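Local coordinates for protein putative alpha KG dependent 2,4-D dioxygenase (Burkholderia xenovorans, PDB 5J92) that binds an iron(II) ion and probably catalyses 2-oxoglutarate-dependent oxidation as a member of the TfdA/TauD dioxygenase family, at residues 65-70 with 288-293; 123-126 with 131-134; 152-157 with 217-222. One frame throughout, in Å; residues are numbered along the deposited sequence.

Contact 1 of 3, residues 65-70 with 288-293; sequences AFAAGF and ATTLDD
Ala67 meets Ala288 and Thr290 where helix 60-67 and the turn after it lie against strand 284-291. The apolar part is small: the methyl groups of Ala67 and Ala288 point at each other, CB to CB 4.1 Å, so that helix and strand come close with little side chain in between. The polar backbone adds a second touch. Thr290 turns its methyl, not its hydroxyl, to the turn, and CG2 lies 3.3 Å from Ala67 O. Ala67 O already accepts from Phe70 N at 3.0 Å, closing the type I turn from Ala67 to Phe70. With chi1 at 59°, Thr290 OG1 sits between the backbone N and the carbonyl carbon and is hydrogen-bonded to Tyr134 O, while CG2 is left facing Ala67. Within 65-70 the rings of Phe66 and Phe70 also pack, Phe70 CE2 standing 3.6 Å above one face of Phe66, offset toward its rim. Strand 132-139 pairs with 284-291 and places Phe136 against Ala67; Phe70 reaches helix 35-47 through Ile38 and Ile41, and Phe66 and Phe70 touch strand 261-265, so the turn is wedged between the six-stranded sheet and that helix.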
loop_
_atom_site.group_PDB
_atom_site.type_symbol
_atom_site.label_atom_id
_atom_site.label_comp_id
_atom_site.label_asym_id
_atom_site.label_seq_id
_atom_site.Cartn_x
_atom_site.Cartn_y
_atom_site.Cartn_z
ATOM N N ALA A 65 19.139 23.885 -19.285
ATOM C CA ALA A 65 18.950 24.208 -20.695
ATOM C C ALA A 65 18.353 23.033 -21.457
ATOM O O ALA A 65 17.487 23.216 -22.323
ATOM C CB ALA A 65 20.283 24.627 -21.319
ATOM N N PHE A 66 18.799 21.814 -21.146
ATOM C CA PHE A 66 18.216 20.630 -21.770
ATOM C C PHE A 66 16.746 20.486 -21.392
ATOM O O PHE A 66 15.881 20.310 -22.258
ATOM C CB PHE A 66 19.017 19.388 -21.370
ATOM C CG PHE A 66 18.370 18.085 -21.768
ATOM C CD1 PHE A 66 18.297 17.703 -23.094
ATOM C CD2 PHE A 66 17.859 17.236 -20.806
ATOM C CE1 PHE A 66 17.704 16.502 -23.456
ATOM C CE2 PHE A 66 17.264 16.039 -21.157
ATOM C CZ PHE A 66 17.184 15.671 -22.487
ATOM N N ALA A 67 16.443 20.597 -20.096
ATOM C CA ALA A 67 15.065 20.479 -19.642
ATOM C C ALA A 67 14.159 21.506 -20.317
ATOM O O ALA A 67 13.031 21.184 -20.708
ATOM C CB ALA A 67 15.019 20.631 -18.123
ATOM N N ALA A 68 14.647 22.739 -20.489
ATOM C CA ALA A 68 13.839 23.823 -21.038
ATOM C C ALA A 68 13.428 23.587 -22.485
ATOM O O ALA A 68 12.591 24.337 -23.001
ATOM C CB ALA A 68 14.578 25.153 -20.914
ATOM N N GLY A 69 14.011 22.598 -23.163
ATOM C CA GLY A 69 13.546 22.275 -24.498
ATOM C C GLY A 69 12.209 21.551 -24.544
ATOM O O GLY A 69 11.604 21.485 -25.618
ATOM N N PHE A 70 11.719 21.042 -23.411
ATOM C CA PHE A 70 10.496 20.248 -23.391
ATOM C C PHE A 70 9.327 20.920 -22.691
ATOM O O PHE A 70 8.215 20.384 -22.720
ATOM C CB PHE A 70 10.770 18.887 -22.737
ATOM C CG PHE A 70 11.874 18.129 -23.410
ATOM C CD1 PHE A 70 11.621 17.382 -24.553
ATOM C CD2 PHE A 70 13.178 18.222 -22.948
ATOM C CE1 PHE A 70 12.650 16.680 -25.189
ATOM C CE2 PHE A 70 14.217 17.536 -23.582
ATOM C CZ PHE A 70 13.949 16.774 -24.704
ATOM N N ALA A 288 15.534 19.018 -12.064
ATOM C CA ALA A 288 14.869 20.081 -12.798
ATOM C C ALA A 288 13.474 19.596 -13.150
ATOM O O ALA A 288 13.232 18.388 -13.261
ATOM C CB ALA A 288 15.626 20.483 -14.068
ATOM N N THR A 289 12.544 20.536 -13.273
ATOM C CA THR A 289 11.159 20.171 -13.523
ATOM C C THR A 289 10.547 21.131 -14.533
ATOM O O THR A 289 10.766 22.342 -14.465
ATOM C CB THR A 289 10.347 20.164 -12.216
ATOM O OG1 THR A 289 11.029 19.356 -11.249
ATOM C CG2 THR A 289 8.949 19.581 -12.454
ATOM N N THR A 290 9.811 20.578 -15.487
ATOM C CA THR A 290 9.043 21.371 -16.431
ATOM C C THR A 290 7.567 21.239 -16.086
ATOM O O THR A 290 7.129 20.212 -15.555
ATOM C CB THR A 290 9.286 20.922 -17.877
ATOM O OG1 THR A 290 8.932 19.539 -18.016
ATOM C CG2 THR A 290 10.758 21.110 -18.250
ATOM N N LEU A 291 6.806 22.281 -16.412
ATOM C CA LEU A 291 5.375 22.334 -16.154
ATOM C C LEU A 291 4.590 21.994 -17.411
ATOM O O LEU A 291 5.019 22.285 -18.529
ATOM C CB LEU A 291 4.966 23.717 -15.645
ATOM C CG LEU A 291 5.582 24.041 -14.289
ATOM C CD1 LEU A 291 5.174 25.430 -13.820
ATOM C CD2 LEU A 291 5.107 22.980 -13.303
ATOM N N ASP A 292 3.426 21.375 -17.214
ATOM C CA ASP A 292 2.611 20.871 -18.323
ATOM C C ASP A 292 1.679 21.962 -18.855
ATOM O O ASP A 292 0.460 21.850 -18.831
ATOM C CB ASP A 292 1.836 19.635 -17.874
ATOM C CG ASP A 292 1.195 18.887 -19.034
ATOM O OD1 ASP A 292 1.639 19.072 -20.185
ATOM O OD2 ASP A 292 0.262 18.094 -18.790
ATOM N N ASP A 293 2.284 23.046 -19.335
ATOM C CA ASP A 293 1.534 24.180 -19.875
ATOM C C ASP A 293 1.206 23.873 -21.329
ATOM O O ASP A 293 2.068 23.972 -22.205
ATOM C CB ASP A 293 2.349 25.458 -19.731
ATOM C CG ASP A 293 1.563 26.708 -20.076
ATOM O OD1 ASP A 293 0.512 26.624 -20.744
ATOM O OD2 ASP A 293 2.016 27.795 -19.672
#

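Contact 2 of 3, residues 123-126 with 131-134; sequences SDAS and PARY. With FE2 (Fe (II) ion), chain E.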
loop_
_atom_site.group_PDB
_atom_site.type_symbol
_atom_site.label_atom_id
_atom_site.label_comp_id
_atom_site.label_asym_id
_atom_site.label_seq_id
_atom_site.Cartn_x
_atom_site.Cartn_y
_atom_site.Cartn_z
ATOM N N SER A 123 2.836 11.528 -8.491
ATOM C CA SER A 123 3.130 12.198 -9.755
ATOM C C SER A 123 3.412 13.668 -9.454
ATOM O O SER A 123 2.634 14.310 -8.740
ATOM C CB SER A 123 1.965 12.065 -10.742
ATOM O OG SER A 123 2.282 12.659 -11.999
ATOM N N ASP A 124 4.532 14.184 -9.967
ATOM C CA ASP A 124 5.049 15.486 -9.533
ATOM C C ASP A 124 4.045 16.615 -9.723
ATOM O O ASP A 124 3.515 16.814 -10.820
ATOM C CB ASP A 124 6.339 15.822 -10.275
ATOM C CG ASP A 124 7.513 15.041 -9.734
ATOM O OD1 ASP A 124 7.279 14.358 -8.716
ATOM O OD2 ASP A 124 8.632 15.109 -10.306
ATOM N N ALA A 125 3.836 17.387 -8.651
ATOM C CA ALA A 125 3.006 18.594 -8.658
ATOM C C ALA A 125 1.573 18.333 -9.125
ATOM O O ALA A 125 0.881 19.265 -9.580
ATOM C CB ALA A 125 3.643 19.710 -9.500
ATOM N N SER A 126 1.091 17.096 -8.986
ATOM C CA SER A 126 -0.316 16.824 -9.263
ATOM C C SER A 126 -1.224 17.591 -8.312
ATOM O O SER A 126 -2.426 17.707 -8.573
ATOM C CB SER A 126 -0.601 15.317 -9.177
ATOM O OG SER A 126 -0.576 14.831 -7.840
ATOM N N PRO A 131 0.294 20.912 -13.231
ATOM C CA PRO A 131 1.294 19.978 -12.704
ATOM C C PRO A 131 2.529 19.910 -13.597
ATOM O O PRO A 131 2.665 20.634 -14.586
ATOM C CB PRO A 131 0.553 18.633 -12.689
ATOM C CG PRO A 131 -0.891 18.972 -12.918
ATOM C CD PRO A 131 -0.878 20.197 -13.751
ATOM N N ALA A 132 3.433 19.002 -13.225
ATOM C CA ALA A 132 4.684 18.833 -13.938
ATOM C C ALA A 132 4.452 18.125 -15.263
ATOM O O ALA A 132 3.511 17.341 -15.418
ATOM C CB ALA A 132 5.675 18.010 -13.107
ATOM N N ARG A 133 5.313 18.431 -16.231
ATOM C CA ARG A 133 5.362 17.641 -17.455
ATOM C C ARG A 133 6.463 16.592 -17.289
ATOM O O ARG A 133 6.225 15.531 -16.720
ATOM C CB ARG A 133 5.604 18.534 -18.671
ATOM C CG ARG A 133 5.565 17.795 -20.009
ATOM C CD ARG A 133 5.632 18.770 -21.172
ATOM N NE ARG A 133 4.396 19.545 -21.299
ATOM C CZ ARG A 133 4.255 20.617 -22.069
ATOM N NH1 ARG A 133 5.276 21.067 -22.788
ATOM N NH2 ARG A 133 3.085 21.243 -22.120
ATOM N N TYR A 134 7.674 16.896 -17.730
ATOM C CA TYR A 134 8.826 16.031 -17.525
ATOM C C TYR A 134 9.586 16.467 -16.281
ATOM O O TYR A 134 9.778 17.665 -16.043
ATOM C CB TYR A 134 9.767 16.079 -18.721
ATOM C CG TYR A 134 9.168 15.623 -20.035
ATOM C CD1 TYR A 134 9.096 14.273 -20.347
ATOM C CD2 TYR A 134 8.688 16.544 -20.970
ATOM C CE1 TYR A 134 8.563 13.841 -21.544
ATOM C CE2 TYR A 134 8.142 16.122 -22.175
ATOM C CZ TYR A 134 8.090 14.764 -22.456
ATOM O OH TYR A 134 7.568 14.303 -23.644
HETATM FE FE FE2 E . 8.889 13.437 -7.109
#
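The methyl of Ala132 points at the turn 123-126 and meets the flank of Asp124, CB to CB 3.6 Å, while the carboxylate of Asp124 runs on to the iron. The CG of Asp124 lies beside the backbone N, anti to the carbonyl carbon (chi1 -76°), and from there Asp124 OD1 reaches the iron(II) ion at 2.5 Å. Asp124 OD2 stays 3.6 Å from the iron and is hydrogen-bonded to Ser135 OG instead, so each carboxylate oxygen has its own partner and the group's rotation is fixed from two directions. His122 and His271 supply the other two protein ligands, completing the facial triad of this dioxygenase family.

Ala125 points its methyl at the 131-134 backbone, with CB 3.8 Å from Ala132 N. It sits in the type II turn 123-126, which is closed by Ser126 N bonding to Ser123 O. The pyrrolidine of Pro131 lies against the Ala125 carbonyl: Pro131 CB is 3.2 Å from Ala125 O, and Pro131 CA also makes a CA-H...O contact with that oxygen. Ala132 N donates to Asp124 O at 3.3 Å; the N-H...O angle is 160°, yet the donor stands 36° out of the carbonyl plane. The methyl of Ala132 packs beside the same oxygen, CB to Asp124 O 3.4 Å.

Ser126 turns away from 131-134, and its OG is hydrogen-bonded to His222 ND1 and Ser220 OG. The iron ligand is therefore held at both ends: its main-chain carbonyl is tied to Ala132 at the start of strand 132-139, and the second carboxylate oxygen to Ser135 further along it. Such second-shell support probably limits movement of the carboxylate and helps keep OD1 directed at the iron.

Contact 3 of 3, residues 152-157 with 217-222; sequences ADMRAA and LYLSSH
Met154 lies against the carbonyl of Leu217 and the side chain of Leu219, joining the start of helix 154-159 to the loop that follows strand 215-217. One main-chain hydrogen bond joins the two segments: Leu217 N donates to Met154 O at 3.2 Å. The N-H...O angle is 159°, but the donor sits above the carbonyl plane, 51° out of it. Leu217 O in turn lies against methionine carbons, with Met154 CB at 3.1 Å.

Apolar packing supplies the rest. Met154 is bent at chi2 (-59°) as well as at chi3, which curls the chain round and brings SD 3.8 Å from Leu219 CD1; CB and CG of Leu219 are almost equally near the sulfur. The two side chains cross at about a right angle. One helical turn on, Ala157 CB is 4.4 Å from Leu217 CD1. Ala245 of helix 231-245 touches Met154, Ala157 and Leu219, while Met270 of strand 269-273 packs on Met154 and Leu219.

The charged pair of this contact sits at the helix start. Asp153 is the N-cap, with OD1 accepting from Ala156 N and, weakly, from Arg155 N. Arg155 grips the carboxylate side-on in a salt bridge, NE to Asp153 OD1 and NH2 to Asp153 OD2, the latter 2.8 Å. Ala156 N and Arg155 NE meet OD1 from opposite faces of the carboxylate plane.

The chemistry is thus divided: a buried carboxylate, probably stabilised by both the arginine and the helix N terminus, fixes the beginning of the helix, while sulfur, methyl groups and one backbone bond join that helix to the 217-222 loop.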
loop_
_atom_site.group_PDB
_atom_site.type_symbol
_atom_site.label_atom_id
_atom_site.label_comp_id
_atom_site.label_asym_id
_atom_site.label_seq_id
_atom_site.Cartn_x
_atom_site.Cartn_y
_atom_site.Cartn_z
ATOM N N ALA A 152 5.987 3.527 -12.048
ATOM C CA ALA A 152 4.805 2.707 -12.267
ATOM C C ALA A 152 4.035 3.239 -13.467
ATOM O O ALA A 152 3.686 4.427 -13.514
ATOM C CB ALA A 152 3.926 2.672 -11.018
ATOM N N ASP A 153 3.777 2.360 -14.431
ATOM C CA ASP A 153 3.158 2.755 -15.701
ATOM C C ASP A 153 1.642 2.865 -15.534
ATOM O O ASP A 153 0.949 1.847 -15.426
ATOM C CB ASP A 153 3.523 1.745 -16.783
ATOM C CG ASP A 153 3.098 2.198 -18.190
ATOM O OD1 ASP A 153 2.196 3.067 -18.313
ATOM O OD2 ASP A 153 3.681 1.662 -19.166
ATOM N N MET A 154 1.123 4.097 -15.506
ATOM C CA MET A 154 -0.316 4.317 -15.366
ATOM C C MET A 154 -1.102 4.005 -16.642
ATOM O O MET A 154 -2.334 3.861 -16.575
ATOM C CB MET A 154 -0.597 5.766 -14.948
ATOM C CG MET A 154 -0.018 6.158 -13.586
ATOM S SD MET A 154 -0.648 5.134 -12.243
ATOM C CE MET A 154 0.681 3.989 -12.034
ATOM N N ARG A 155 -0.435 3.964 -17.801
ATOM C CA ARG A 155 -1.101 3.527 -19.031
ATOM C C ARG A 155 -1.347 2.024 -18.992
ATOM O O ARG A 155 -2.461 1.554 -19.263
ATOM C CB ARG A 155 -0.250 3.881 -20.256
ATOM C CG ARG A 155 0.400 5.253 -20.206
ATOM C CD ARG A 155 1.537 5.354 -21.210
ATOM N NE ARG A 155 2.567 4.335 -20.946
ATOM C CZ ARG A 155 3.618 4.091 -21.727
ATOM N NH1 ARG A 155 3.807 4.797 -22.844
ATOM N NH2 ARG A 155 4.495 3.145 -21.381
ATOM N N ALA A 156 -0.297 1.255 -18.669
ATOM C CA ALA A 156 -0.428 -0.188 -18.551
ATOM C C ALA A 156 -1.448 -0.552 -17.481
ATOM O O ALA A 156 -2.247 -1.479 -17.659
ATOM C CB ALA A 156 0.938 -0.812 -18.226
ATOM N N ALA A 157 -1.439 0.173 -16.360
ATOM C CA ALA A 157 -2.407 -0.101 -15.307
ATOM C C ALA A 157 -3.825 0.153 -15.798
ATOM O O ALA A 157 -4.738 -0.632 -15.517
ATOM C CB ALA A 157 -2.105 0.753 -14.074
ATOM N N LEU A 217 -4.248 6.280 -15.788
ATOM C CA LEU A 217 -4.818 6.695 -14.512
ATOM C C LEU A 217 -3.982 7.812 -13.882
ATOM O O LEU A 217 -2.757 7.702 -13.779
ATOM C CB LEU A 217 -4.902 5.503 -13.543
ATOM C CG LEU A 217 -5.854 4.360 -13.912
ATOM C CD1 LEU A 217 -5.691 3.121 -13.005
ATOM C CD2 LEU A 217 -7.294 4.882 -13.867
ATOM N N TYR A 218 -4.645 8.883 -13.441
ATOM C CA TYR A 218 -3.949 9.974 -12.763
ATOM C C TYR A 218 -3.879 9.680 -11.262
ATOM O O TYR A 218 -4.442 10.388 -10.427
ATOM C CB TYR A 218 -4.638 11.309 -13.028
ATOM C CG TYR A 218 -3.739 12.502 -12.829
ATOM C CD1 TYR A 218 -2.470 12.357 -12.286
ATOM C CD2 TYR A 218 -4.147 13.776 -13.209
ATOM C CE1 TYR A 218 -1.628 13.438 -12.126
ATOM C CE2 TYR A 218 -3.311 14.870 -13.052
ATOM C CZ TYR A 218 -2.054 14.697 -12.513
ATOM O OH TYR A 218 -1.208 15.778 -12.348
ATOM N N LEU A 219 -3.102 8.658 -10.919
ATOM C CA LEU A 219 -2.924 8.308 -9.520
ATOM C C LEU A 219 -1.786 9.124 -8.918
ATOM O O LEU A 219 -0.858 9.535 -9.616
ATOM C CB LEU A 219 -2.635 6.812 -9.363
ATOM C CG LEU A 219 -3.712 5.872 -9.940
ATOM C CD1 LEU A 219 -3.374 4.417 -9.629
ATOM C CD2 LEU A 219 -5.091 6.235 -9.411
ATOM N N SER A 220 -1.880 9.370 -7.613
ATOM C CA SER A 220 -0.823 10.071 -6.902
ATOM C C SER A 220 -1.154 10.027 -5.426
ATOM O O SER A 220 -2.328 10.072 -5.047
ATOM C CB SER A 220 -0.695 11.535 -7.372
ATOM O OG SER A 220 0.414 12.163 -6.770
ATOM N N SER A 221 -0.115 9.984 -4.591
ATOM C CA SER A 221 -0.360 10.126 -3.161
ATOM C C SER A 221 -1.087 11.430 -2.847
ATOM O O SER A 221 -1.681 11.551 -1.772
ATOM C CB SER A 221 0.955 10.078 -2.388
ATOM O OG SER A 221 1.734 11.222 -2.702
ATOM N N HIS A 222 -1.015 12.421 -3.747
ATOM C CA HIS A 222 -1.684 13.697 -3.536
ATOM C C HIS A 222 -3.193 13.604 -3.693
ATOM O O HIS A 222 -3.899 14.470 -3.175
ATOM C CB HIS A 222 -1.127 14.749 -4.502
ATOM C CG HIS A 222 0.369 14.842 -4.485
ATOM N ND1 HIS A 222 1.134 14.770 -5.627
ATOM C CD2 HIS A 222 1.239 15.009 -3.459
ATOM C CE1 HIS A 222 2.412 14.887 -5.309
ATOM N NE2 HIS A 222 2.505 15.027 -3.999
#

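Overall arrangement
Following the chain from the N terminus, segment 65-70, on helix 60-67 and the turn after it, opens the longest loop, which contact 1 closes only at 288-293, on strand 284-291 and the residues just after it. Contacts 2 and 3 both nest within it and follow in series: the short loop of contact 2 closes at 131-134 before contact 3 opens at 152-157, to close at 217-222. Contacts 1 and 2 share the six-stranded sheet through neighbouring strands 284-291 and 132-139, and touch where Asp292 N meets Pro131 O. Contact 2 touches contact 3 through Ser123 and Ser220, linking the iron-site turn to the loop before strand 223-226. Contacts 1 and 3 lie on opposite sides of the chain's centre.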